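Local coordinates for fumarylacetoacetate hydrolase (Burkholderia xenovorans, PDB 5TI1), which probably hydrolyses fumarylacetoacetate to fumarate and acetoacetate, the last step of phenylalanine and tyrosine breakdown, and binds a magnesium ion, at residues B[160-165]-B[173-178]; B[304-309]-B[348-353]; B[65-70]-B[133-138]; B[41-46]-B[58-63]. All blocks are in the same frame, centred on the assembly; numbering follows the deposited sequence.

Contact 1: residues B[160-165]-B[173-178]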
# COMPACT_ATOMS: atom_id res chain seq x y z
N HIS B 160 15.82 -0.15 -19.80
CA HIS B 160 15.35 1.04 -19.10
C HIS B 160 16.36 1.48 -18.04
O HIS B 160 16.73 2.66 -17.97
CB HIS B 160 13.99 0.76 -18.46
CG HIS B 160 13.47 1.91 -17.66
ND1 HIS B 160 12.92 3.03 -18.25
CD2 HIS B 160 13.43 2.13 -16.33
CE1 HIS B 160 12.55 3.89 -17.31
NE2 HIS B 160 12.86 3.37 -16.13
N ALA B 161 16.80 0.54 -17.19
CA ALA B 161 17.80 0.87 -16.19
C ALA B 161 19.09 1.36 -16.83
O ALA B 161 19.77 2.22 -16.27
CB ALA B 161 18.09 -0.35 -15.31
N THR B 162 19.43 0.81 -18.00
CA THR B 162 20.60 1.29 -18.74
C THR B 162 20.37 2.70 -19.26
O THR B 162 21.20 3.59 -19.05
CB THR B 162 20.92 0.34 -19.88
OG1 THR B 162 21.21 -0.96 -19.35
CG2 THR B 162 22.12 0.83 -20.68
N ASN B 163 19.24 2.93 -19.95
CA ASN B 163 18.95 4.26 -20.48
C ASN B 163 18.95 5.30 -19.37
O ASN B 163 19.68 6.30 -19.43
CB ASN B 163 17.61 4.25 -21.20
CG ASN B 163 17.67 3.53 -22.53
OD1 ASN B 163 18.72 3.45 -23.15
ND2 ASN B 163 16.53 3.00 -22.97
N VAL B 164 18.14 5.06 -18.33
CA VAL B 164 18.03 6.00 -17.21
C VAL B 164 19.38 6.16 -16.52
O VAL B 164 19.83 7.29 -16.27
CB VAL B 164 16.95 5.52 -16.23
CG1 VAL B 164 17.04 6.28 -14.93
CG2 VAL B 164 15.58 5.67 -16.85
N GLY B 165 20.03 5.05 -16.19
CA GLY B 165 21.32 5.12 -15.53
C GLY B 165 22.37 5.84 -16.34
O GLY B 165 23.25 6.51 -15.78
N ASN B 173 28.83 3.16 -16.40
CA ASN B 173 28.34 2.97 -15.04
C ASN B 173 26.82 3.08 -14.98
O ASN B 173 26.26 3.57 -13.99
CB ASN B 173 28.96 3.99 -14.09
CG ASN B 173 30.46 3.95 -14.10
OD1 ASN B 173 31.08 3.21 -13.33
ND2 ASN B 173 31.07 4.74 -14.98
N ALA B 174 26.13 2.61 -16.02
CA ALA B 174 24.67 2.78 -16.08
C ALA B 174 23.96 1.94 -15.02
O ALA B 174 22.98 2.40 -14.42
CB ALA B 174 24.15 2.44 -17.47
N LEU B 175 24.41 0.72 -14.79
CA LEU B 175 23.72 -0.22 -13.93
C LEU B 175 24.39 -0.25 -12.56
O LEU B 175 25.61 -0.41 -12.46
CB LEU B 175 23.72 -1.63 -14.53
CG LEU B 175 22.87 -1.86 -15.77
CD1 LEU B 175 22.93 -3.32 -16.19
CD2 LEU B 175 21.44 -1.44 -15.50
N LEU B 176 23.58 -0.08 -11.51
CA LEU B 176 24.11 -0.20 -10.17
C LEU B 176 24.28 -1.68 -9.83
O LEU B 176 23.53 -2.53 -10.31
CB LEU B 176 23.18 0.47 -9.17
CG LEU B 176 23.18 2.00 -9.31
CD1 LEU B 176 22.05 2.65 -8.52
CD2 LEU B 176 24.54 2.55 -8.88
N PRO B 177 25.29 -2.02 -9.01
CA PRO B 177 25.60 -3.44 -8.81
C PRO B 177 24.44 -4.26 -8.28
O PRO B 177 24.28 -5.42 -8.69
CB PRO B 177 26.79 -3.39 -7.84
CG PRO B 177 26.67 -2.07 -7.16
CD PRO B 177 26.13 -1.14 -8.19
N ASN B 178 23.60 -3.71 -7.40
CA ASN B 178 22.50 -4.53 -6.89
C ASN B 178 21.46 -4.85 -7.95
O ASN B 178 20.67 -5.79 -7.76
CB ASN B 178 21.85 -3.85 -5.68
CG ASN B 178 21.25 -2.49 -6.02
OD1 ASN B 178 21.56 -1.91 -7.05
ND2 ASN B 178 20.41 -1.98 -5.12

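Contact 2: residues B[304-309]-B[348-353]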
# COMPACT_ATOMS: atom_id res chain seq x y z
N PRO B 304 15.22 -13.38 -21.20
CA PRO B 304 16.62 -13.06 -21.48
C PRO B 304 17.59 -13.81 -20.59
O PRO B 304 17.28 -14.19 -19.46
CB PRO B 304 16.70 -11.55 -21.22
CG PRO B 304 15.31 -11.06 -21.48
CD PRO B 304 14.40 -12.17 -21.01
N ALA B 305 18.80 -14.01 -21.11
CA ALA B 305 19.86 -14.64 -20.35
C ALA B 305 20.37 -13.69 -19.26
O ALA B 305 20.61 -12.51 -19.51
CB ALA B 305 21.01 -15.04 -21.28
N GLN B 306 20.54 -14.22 -18.05
CA GLN B 306 20.98 -13.44 -16.91
C GLN B 306 22.46 -13.68 -16.64
O GLN B 306 22.92 -14.82 -16.62
CB GLN B 306 20.14 -13.77 -15.66
CG GLN B 306 18.65 -13.46 -15.83
CD GLN B 306 17.87 -13.52 -14.53
OE1 GLN B 306 17.94 -14.51 -13.79
NE2 GLN B 306 17.12 -12.46 -14.24
N ASP B 307 23.20 -12.59 -16.44
CA ASP B 307 24.62 -12.65 -16.14
C ASP B 307 24.95 -11.50 -15.20
O ASP B 307 24.74 -10.34 -15.56
CB ASP B 307 25.46 -12.58 -17.43
CG ASP B 307 26.95 -12.77 -17.19
OD1 ASP B 307 27.36 -13.03 -16.04
OD2 ASP B 307 27.72 -12.68 -18.16
N PRO B 308 25.44 -11.77 -13.98
CA PRO B 308 25.75 -13.09 -13.41
C PRO B 308 24.52 -13.93 -13.10
O PRO B 308 23.41 -13.40 -13.07
CB PRO B 308 26.48 -12.73 -12.11
CG PRO B 308 25.94 -11.41 -11.74
CD PRO B 308 25.73 -10.68 -13.04
N GLN B 309 24.72 -15.23 -12.91
CA GLN B 309 23.65 -16.10 -12.46
C GLN B 309 23.18 -15.62 -11.10
O GLN B 309 24.00 -15.42 -10.19
CB GLN B 309 24.14 -17.55 -12.38
CG GLN B 309 23.07 -18.55 -11.98
CD GLN B 309 23.57 -19.98 -11.97
OE1 GLN B 309 24.70 -20.27 -11.53
NE2 GLN B 309 22.74 -20.90 -12.45
N HIS B 348 11.14 -8.70 -23.18
CA HIS B 348 12.50 -8.22 -22.99
C HIS B 348 12.89 -8.02 -21.53
O HIS B 348 14.06 -7.73 -21.25
CB HIS B 348 12.69 -6.90 -23.73
CG HIS B 348 12.46 -7.01 -25.20
ND1 HIS B 348 13.08 -7.96 -25.97
CD2 HIS B 348 11.68 -6.29 -26.04
CE1 HIS B 348 12.70 -7.83 -27.23
NE2 HIS B 348 11.85 -6.82 -27.30
N MET B 349 11.95 -8.15 -20.60
CA MET B 349 12.28 -7.91 -19.19
C MET B 349 13.34 -8.89 -18.68
O MET B 349 13.31 -10.09 -18.98
CB MET B 349 11.01 -8.00 -18.35
CG MET B 349 9.98 -6.93 -18.70
SD MET B 349 10.62 -5.22 -18.66
CE MET B 349 10.00 -4.68 -17.06
N TYR B 350 14.29 -8.35 -17.91
CA TYR B 350 15.39 -9.14 -17.37
C TYR B 350 14.95 -10.02 -16.20
O TYR B 350 15.47 -11.13 -16.02
CB TYR B 350 16.50 -8.19 -16.92
CG TYR B 350 17.84 -8.82 -16.61
CD1 TYR B 350 18.15 -9.25 -15.33
CD2 TYR B 350 18.81 -8.96 -17.60
CE1 TYR B 350 19.39 -9.82 -15.04
CE2 TYR B 350 20.04 -9.52 -17.32
CZ TYR B 350 20.33 -9.95 -16.04
OH TYR B 350 21.56 -10.52 -15.76
N TRP B 351 14.01 -9.55 -15.39
CA TRP B 351 13.48 -10.33 -14.26
C TRP B 351 12.05 -10.72 -14.56
O TRP B 351 11.24 -9.87 -14.95
CB TRP B 351 13.55 -9.53 -12.95
CG TRP B 351 14.95 -9.18 -12.48
CD1 TRP B 351 15.57 -7.97 -12.60
CD2 TRP B 351 15.88 -10.05 -11.81
NE1 TRP B 351 16.83 -8.03 -12.04
CE2 TRP B 351 17.04 -9.29 -11.56
CE3 TRP B 351 15.84 -11.39 -11.40
CZ2 TRP B 351 18.17 -9.83 -10.92
CZ3 TRP B 351 16.96 -11.93 -10.77
CH2 TRP B 351 18.10 -11.15 -10.53
N THR B 352 11.72 -11.99 -14.38
CA THR B 352 10.37 -12.45 -14.65
C THR B 352 9.43 -12.14 -13.48
O THR B 352 9.86 -11.77 -12.39
CB THR B 352 10.35 -13.95 -14.92
OG1 THR B 352 10.72 -14.63 -13.71
CG2 THR B 352 11.33 -14.28 -16.02
N MET B 353 8.13 -12.33 -13.73
CA MET B 353 7.14 -12.24 -12.67
C MET B 353 7.42 -13.22 -11.55
O MET B 353 7.30 -12.88 -10.37
CB MET B 353 5.75 -12.48 -13.25
CG MET B 353 5.25 -11.40 -14.19
SD MET B 353 3.64 -11.81 -14.90
CE MET B 353 4.11 -13.10 -16.07
O HOH W 1 15.60 -13.02 -17.76

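Contact 3: residues B[65-70]-B[133-138]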
# COMPACT_ATOMS: atom_id res chain seq x y z
N ILE B 65 -19.76 -8.21 -23.98
CA ILE B 65 -19.41 -8.66 -22.64
C ILE B 65 -20.41 -9.73 -22.24
O ILE B 65 -21.62 -9.56 -22.44
CB ILE B 65 -19.45 -7.51 -21.61
CG1 ILE B 65 -18.55 -6.35 -22.02
CG2 ILE B 65 -19.08 -8.01 -20.23
CD1 ILE B 65 -18.74 -5.09 -21.14
N VAL B 66 -19.92 -10.83 -21.68
CA VAL B 66 -20.78 -11.84 -21.10
C VAL B 66 -21.04 -11.50 -19.64
O VAL B 66 -20.10 -11.31 -18.86
CB VAL B 66 -20.17 -13.25 -21.24
CG1 VAL B 66 -21.08 -14.25 -20.60
CG2 VAL B 66 -19.96 -13.59 -22.71
N ASP B 67 -22.31 -11.41 -19.27
CA ASP B 67 -22.72 -11.20 -17.88
C ASP B 67 -22.65 -12.55 -17.19
O ASP B 67 -23.51 -13.41 -17.39
CB ASP B 67 -24.13 -10.62 -17.84
CG ASP B 67 -24.56 -10.19 -16.45
OD1 ASP B 67 -24.11 -10.78 -15.45
OD2 ASP B 67 -25.38 -9.25 -16.36
N LEU B 68 -21.62 -12.76 -16.36
CA LEU B 68 -21.46 -14.08 -15.75
C LEU B 68 -22.57 -14.35 -14.73
O LEU B 68 -23.05 -15.48 -14.63
CB LEU B 68 -20.09 -14.21 -15.09
CG LEU B 68 -18.87 -14.01 -15.98
CD1 LEU B 68 -17.65 -14.65 -15.29
CD2 LEU B 68 -19.10 -14.58 -17.38
N ALA B 69 -22.99 -13.33 -13.99
CA ALA B 69 -24.07 -13.51 -13.03
C ALA B 69 -25.35 -13.95 -13.72
O ALA B 69 -26.08 -14.80 -13.21
CB ALA B 69 -24.29 -12.22 -12.23
N ALA B 70 -25.63 -13.39 -14.90
CA ALA B 70 -26.82 -13.81 -15.65
C ALA B 70 -26.71 -15.27 -16.10
O ALA B 70 -27.69 -16.02 -16.03
CB ALA B 70 -27.04 -12.88 -16.84
N ALA B 133 -27.79 -11.70 -21.46
CA ALA B 133 -26.49 -12.05 -20.90
C ALA B 133 -25.32 -11.50 -21.70
O ALA B 133 -24.19 -11.53 -21.20
CB ALA B 133 -26.36 -13.57 -20.77
N LEU B 134 -25.55 -11.01 -22.91
CA LEU B 134 -24.50 -10.42 -23.74
C LEU B 134 -24.80 -8.94 -23.95
O LEU B 134 -25.86 -8.59 -24.48
CB LEU B 134 -24.37 -11.15 -25.08
CG LEU B 134 -23.23 -12.17 -25.06
CD1 LEU B 134 -23.65 -13.39 -24.27
CD2 LEU B 134 -22.81 -12.54 -26.46
N ILE B 135 -23.86 -8.09 -23.56
CA ILE B 135 -24.02 -6.65 -23.58
C ILE B 135 -22.90 -6.06 -24.44
O ILE B 135 -21.76 -6.53 -24.38
CB ILE B 135 -23.99 -6.07 -22.15
CG1 ILE B 135 -25.31 -6.35 -21.44
CG2 ILE B 135 -23.68 -4.59 -22.13
CD1 ILE B 135 -25.22 -7.50 -20.44
N ARG B 136 -23.24 -5.06 -25.24
CA ARG B 136 -22.23 -4.37 -26.04
C ARG B 136 -21.30 -3.58 -25.13
O ARG B 136 -21.74 -2.94 -24.18
CB ARG B 136 -22.90 -3.43 -27.05
CG ARG B 136 -23.75 -4.13 -28.11
CD ARG B 136 -22.90 -4.79 -29.19
NE ARG B 136 -21.93 -3.87 -29.79
CZ ARG B 136 -22.04 -3.32 -31.00
NH1 ARG B 136 -23.08 -3.58 -31.79
NH2 ARG B 136 -21.08 -2.50 -31.43
N GLN B 137 -20.00 -3.63 -25.42
CA GLN B 137 -19.06 -2.80 -24.67
C GLN B 137 -19.39 -1.32 -24.85
O GLN B 137 -19.13 -0.50 -23.96
CB GLN B 137 -17.63 -3.09 -25.10
CG GLN B 137 -17.16 -4.49 -24.71
CD GLN B 137 -15.81 -4.85 -25.31
OE1 GLN B 137 -14.98 -3.97 -25.56
NE2 GLN B 137 -15.59 -6.14 -25.57
N ALA B 138 -19.99 -0.98 -25.99
CA ALA B 138 -20.48 0.37 -26.28
C ALA B 138 -21.58 0.81 -25.32
O ALA B 138 -21.89 2.01 -25.26
CB ALA B 138 -21.01 0.42 -27.71

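Contact 4: residues B[41-46]-B[58-63]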
# COMPACT_ATOMS: atom_id res chain seq x y z
N ASN B 41 -9.26 -15.68 -25.54
CA ASN B 41 -8.87 -14.76 -24.48
C ASN B 41 -9.71 -15.00 -23.23
O ASN B 41 -9.24 -15.63 -22.28
CB ASN B 41 -9.01 -13.31 -24.96
CG ASN B 41 -8.41 -12.32 -23.98
OD1 ASN B 41 -8.07 -12.67 -22.85
ND2 ASN B 41 -8.27 -11.07 -24.41
N LEU B 42 -10.95 -14.50 -23.24
CA LEU B 42 -11.87 -14.60 -22.11
C LEU B 42 -11.29 -13.91 -20.87
O LEU B 42 -11.05 -14.56 -19.84
CB LEU B 42 -12.19 -16.07 -21.82
CG LEU B 42 -12.62 -16.86 -23.06
CD1 LEU B 42 -12.92 -18.32 -22.72
CD2 LEU B 42 -13.82 -16.20 -23.73
N PRO B 43 -11.05 -12.60 -20.93
CA PRO B 43 -10.55 -11.89 -19.75
C PRO B 43 -11.68 -11.50 -18.82
O PRO B 43 -12.84 -11.42 -19.22
CB PRO B 43 -9.88 -10.66 -20.36
CG PRO B 43 -10.77 -10.34 -21.55
CD PRO B 43 -11.27 -11.69 -22.07
N PHE B 44 -11.32 -11.23 -17.57
CA PHE B 44 -12.28 -10.89 -16.52
C PHE B 44 -12.24 -9.40 -16.19
O PHE B 44 -11.16 -8.80 -16.14
CB PHE B 44 -12.02 -11.69 -15.24
CG PHE B 44 -12.32 -13.15 -15.38
CD1 PHE B 44 -13.58 -13.64 -15.08
CD2 PHE B 44 -11.34 -14.03 -15.80
CE1 PHE B 44 -13.86 -14.99 -15.21
CE2 PHE B 44 -11.62 -15.39 -15.93
CZ PHE B 44 -12.88 -15.87 -15.63
N GLY B 45 -13.41 -8.84 -15.93
CA GLY B 45 -13.55 -7.45 -15.53
C GLY B 45 -14.79 -7.25 -14.68
O GLY B 45 -15.53 -8.19 -14.39
N ILE B 46 -15.01 -6.00 -14.30
CA ILE B 46 -16.17 -5.58 -13.51
C ILE B 46 -16.89 -4.51 -14.30
O ILE B 46 -16.30 -3.48 -14.64
CB ILE B 46 -15.75 -5.07 -12.12
CG1 ILE B 46 -15.12 -6.20 -11.29
CG2 ILE B 46 -16.94 -4.47 -11.38
CD1 ILE B 46 -16.07 -7.31 -10.92
N GLY B 58 -17.79 -9.55 -15.56
CA GLY B 58 -18.00 -9.74 -16.97
C GLY B 58 -16.78 -10.36 -17.62
O GLY B 58 -15.66 -10.29 -17.12
N VAL B 59 -17.02 -11.00 -18.76
CA VAL B 59 -15.96 -11.55 -19.60
C VAL B 59 -16.11 -10.96 -20.99
O VAL B 59 -17.19 -11.05 -21.60
CB VAL B 59 -16.00 -13.09 -19.63
CG1 VAL B 59 -15.02 -13.63 -20.66
CG2 VAL B 59 -15.67 -13.65 -18.26
N ALA B 60 -15.04 -10.35 -21.49
CA ALA B 60 -15.08 -9.76 -22.83
C ALA B 60 -15.05 -10.84 -23.90
O ALA B 60 -14.30 -11.81 -23.81
CB ALA B 60 -13.90 -8.80 -23.03
N ILE B 61 -15.88 -10.65 -24.92
CA ILE B 61 -15.86 -11.51 -26.09
C ILE B 61 -16.24 -10.65 -27.30
O ILE B 61 -17.30 -10.02 -27.31
CB ILE B 61 -16.78 -12.73 -25.90
CG1 ILE B 61 -16.64 -13.71 -27.07
CG2 ILE B 61 -18.23 -12.32 -25.64
CD1 ILE B 61 -15.34 -14.49 -27.03
N GLY B 62 -15.34 -10.57 -28.28
CA GLY B 62 -15.55 -9.64 -29.38
C GLY B 62 -15.76 -8.24 -28.85
O GLY B 62 -15.09 -7.80 -27.91
N ASP B 63 -16.72 -7.53 -29.44
CA ASP B 63 -17.06 -6.19 -28.99
C ASP B 63 -18.13 -6.20 -27.88
O ASP B 63 -18.71 -5.16 -27.59
CB ASP B 63 -17.51 -5.32 -30.18
CG ASP B 63 -18.75 -5.87 -30.88
OD1 ASP B 63 -19.40 -6.79 -30.35
OD2 ASP B 63 -19.07 -5.36 -31.99
O HOH W 2 -12.35 -12.69 -24.97

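Contact 1: residues B[160-165]-B[173-178]
Residues 173-178 are an irregular run that folds back against one flank of helix 158-168, the helix that carries the predicted proton acceptor His-160 in the FAH C-terminal domain, in a small apolar helix-loop packing. Leu-175 reaches in with its CD2 branch, which sits 3.5 Å from Ala-161 CB. The same methyl lies 3.9 Å from Thr-162 OG1, where the two side chains cross obliquely. That hydroxyl is turned beside its own backbone N (chi1 -61°) and hydrogen-bonds back to Lys-158 O one turn earlier, so its polar partner lies within the helix and toward the leucine it makes a plain van der Waals contact. Next along, the CB of Ala-174 points toward the helix and sits 3.5 Å from Thr-162 O, with Thr-162 CG2 alongside.

Further out, polar bonds tie the loop to the helix end. Ala-174 O and Asn-173 O accept from NH2 and NE of Arg-169, a predicted substrate-binding residue; two successive loop carbonyls thus grip the guanidinium, which would help to orient it. His-160 is turned away from the loop: its ring meets Tyr-155, and ND1 makes a weak hydrogen bond to Glu-391. Beyond, Asn-178 ND2 bonds to Trp-269 O and Val-272 O of the second subunit. The tightest backbone approach is at Gly-165, whose CA directs a C-H at Ala-174 O over 3.4 Å, 160° at the hydrogen.

Contact 2: residues B[304-309]-B[348-353]
Tyr-350 and Gln-306 set the geometry of this loop-loop packing in the FAH C-terminal domain, crossing obliquely where the loop before strand 321-331 meets the loop leading into helix 353-362. The tyrosine CG is anti to its backbone N, which swings the ring out along residues 305-307. Gln-306 CG lies over one face of that ring, toward its rim, in a CH-pi contact 4.1 Å from the centroid. Beyond CG the glutamine chain is extended and its amide plane is tilted 40° from the phenol ring. This brings NE2 over the benzo part of the Trp-351 indole, 3.3 Å from CE3, with the amide standing at 75° to that ring. Tyr-350 CD1 rides over the same indole face. Trp-179 meets both aromatic rings, and Ser-156 bonds to the Tyr-350 backbone.

The amide is held at both ends: NE2 gives a weak hydrogen bond to Tyr-350 O at 2.8 Å, and OE1 accepts from Gln-355 NE2 in helix 353-362. Tyr-350 O also receives a water proton at 2.6 Å. That water donates its other hydrogen to Pro-304 O at 2.7 Å, bridging the two backbones. Nearby, Pro-304 CD packs against Met-349 O at 3.1 Å.

At the far tip, Tyr-350 OH accepts from Asp-307 N at 2.7 Å (147° at the hydrogen), just before the cis peptide of Pro-308. Accepting a backbone N-H would be expected to polarise the hydroxyl and make it a somewhat better proton donor.

Contact 3: residues B[65-70]-B[133-138]
Ala-133 O is the best-held atom, gripped by one hydrogen bond and one weaker C-H...O contact: Asp-67 N donates to it at 2.7 Å and almost dead straight (177°), and Val-66 CA brings a C-H to it at 3.4 Å. It stands where helix 127-133 gives way to strand 134-136, an outermost strand of the antiparallel sheet in the N-terminal domain, paired here with strand 64-67. Two residues along, Ile-65 and Ile-135 form a hydrogen-bonded antiparallel pair. Its Ile-135 N to Ile-65 O bond, 2.9 Å, is in the carbonyl plane and well aligned, whereas the return bond from Ile-65 N to Ile-135 O is short at 2.6 Å but bent and weak.

Side chains sort by face. Val-66 and Leu-134, the non-hydrogen-bonded pair between, lie side by side, pointing the same way, with Val-66 CG2 4.0 Å from Leu-134 CD1; Leu-112 and Leu-116 of helix 102-116 cover Val-66. On the face carrying Ile-65 and Ile-135, Ile-65 CG1 meets Gln-137 CG at 3.6 Å, the two chains crossing near a right angle, while Gln-137 NE2 bonds to Ser-64 O.

Asp-67 ends the strand and N-caps helix 68-73. Its CG is anti to the backbone N, OD2 forms a salt bridge with Arg-56, and Ala-70 CB touches Ala-133 CB at 4.0 Å. The capping bond from Ala-70 N, 3.1 Å long, meets Asp-67 OD1 from above the carboxylate plane, 67° out of it.

Contact 4: residues B[41-46]-B[58-63]
Strands 44-49 and 56-61 make a beta hairpin in the N-terminal antiparallel sheet, and this contact covers its open end. Three backbone hydrogen bonds stitch it. Gly-45 and Gly-58 form the hydrogen-bonded pair: Gly-45 N reaches Gly-58 O in the carbonyl plane at 2.9 Å, and Gly-58 N returns to Gly-45 O nearly straight (171°) but from above that carbonyl's plane. Farther along, Ala-60 N gives Pro-43 O only a weak bond at 3.3 Å; the same oxygen also receives a C-H from Val-59 CA at 3.1 Å. Past this point the strands part, and a water takes over, accepting from Leu-42 N at 2.9 Å and donating to Ala-60 O.

The apolar contacts fall into three groups. Val-59 wedges between two residues: CG2 lies 3.8 Å from CE1 of Phe-44, its non-hydrogen-bonded partner, which runs beside it, while CG1, anti to the backbone N, packs 3.6 Å from Leu-42 CA. Leu-68 packs on Phe-44 and Val-59. Elsewhere Pro-43 CG meets Ala-60 CB at 3.8 Å, and Trp-289 of strand 284-292 touches both residues, tying the hairpin to the C-terminal domain.

Leu-42 has a left-handed backbone (phi 60°). Its CG is anti to the carbonyl carbon, and its side chain lies beside that of Ile-61, pointing the same way; both touch Leu-116 of helix 102-116, with Leu-42 CD2 4.0 Å from Ile-61 CD1.

How the contacts relate
Contacts 3 and 4 share one sheet: their centres are 9 Å apart, strands 56-61 and 64-67 are neighbours in it, and Val-66 N probably hydrogen-bonds to Val-59 O. Both are buried and built on backbone ladders with apolar side chains, away from the metal and predicted substrate sites. Contacts 1 and 2 lie across the chain's centre in the C-terminal domain, their centres about 14 Å apart without touching, and both reach the second subunit. Contact 1 packs a loop on a helix, contact 2 a loop on a loop: contact 1, buried, relies on methyls and a CA-H contact, whereas contact 2, partly buried, uses rings, a side-chain amide and a water. Contact 1 alone carries a predicted catalytic residue.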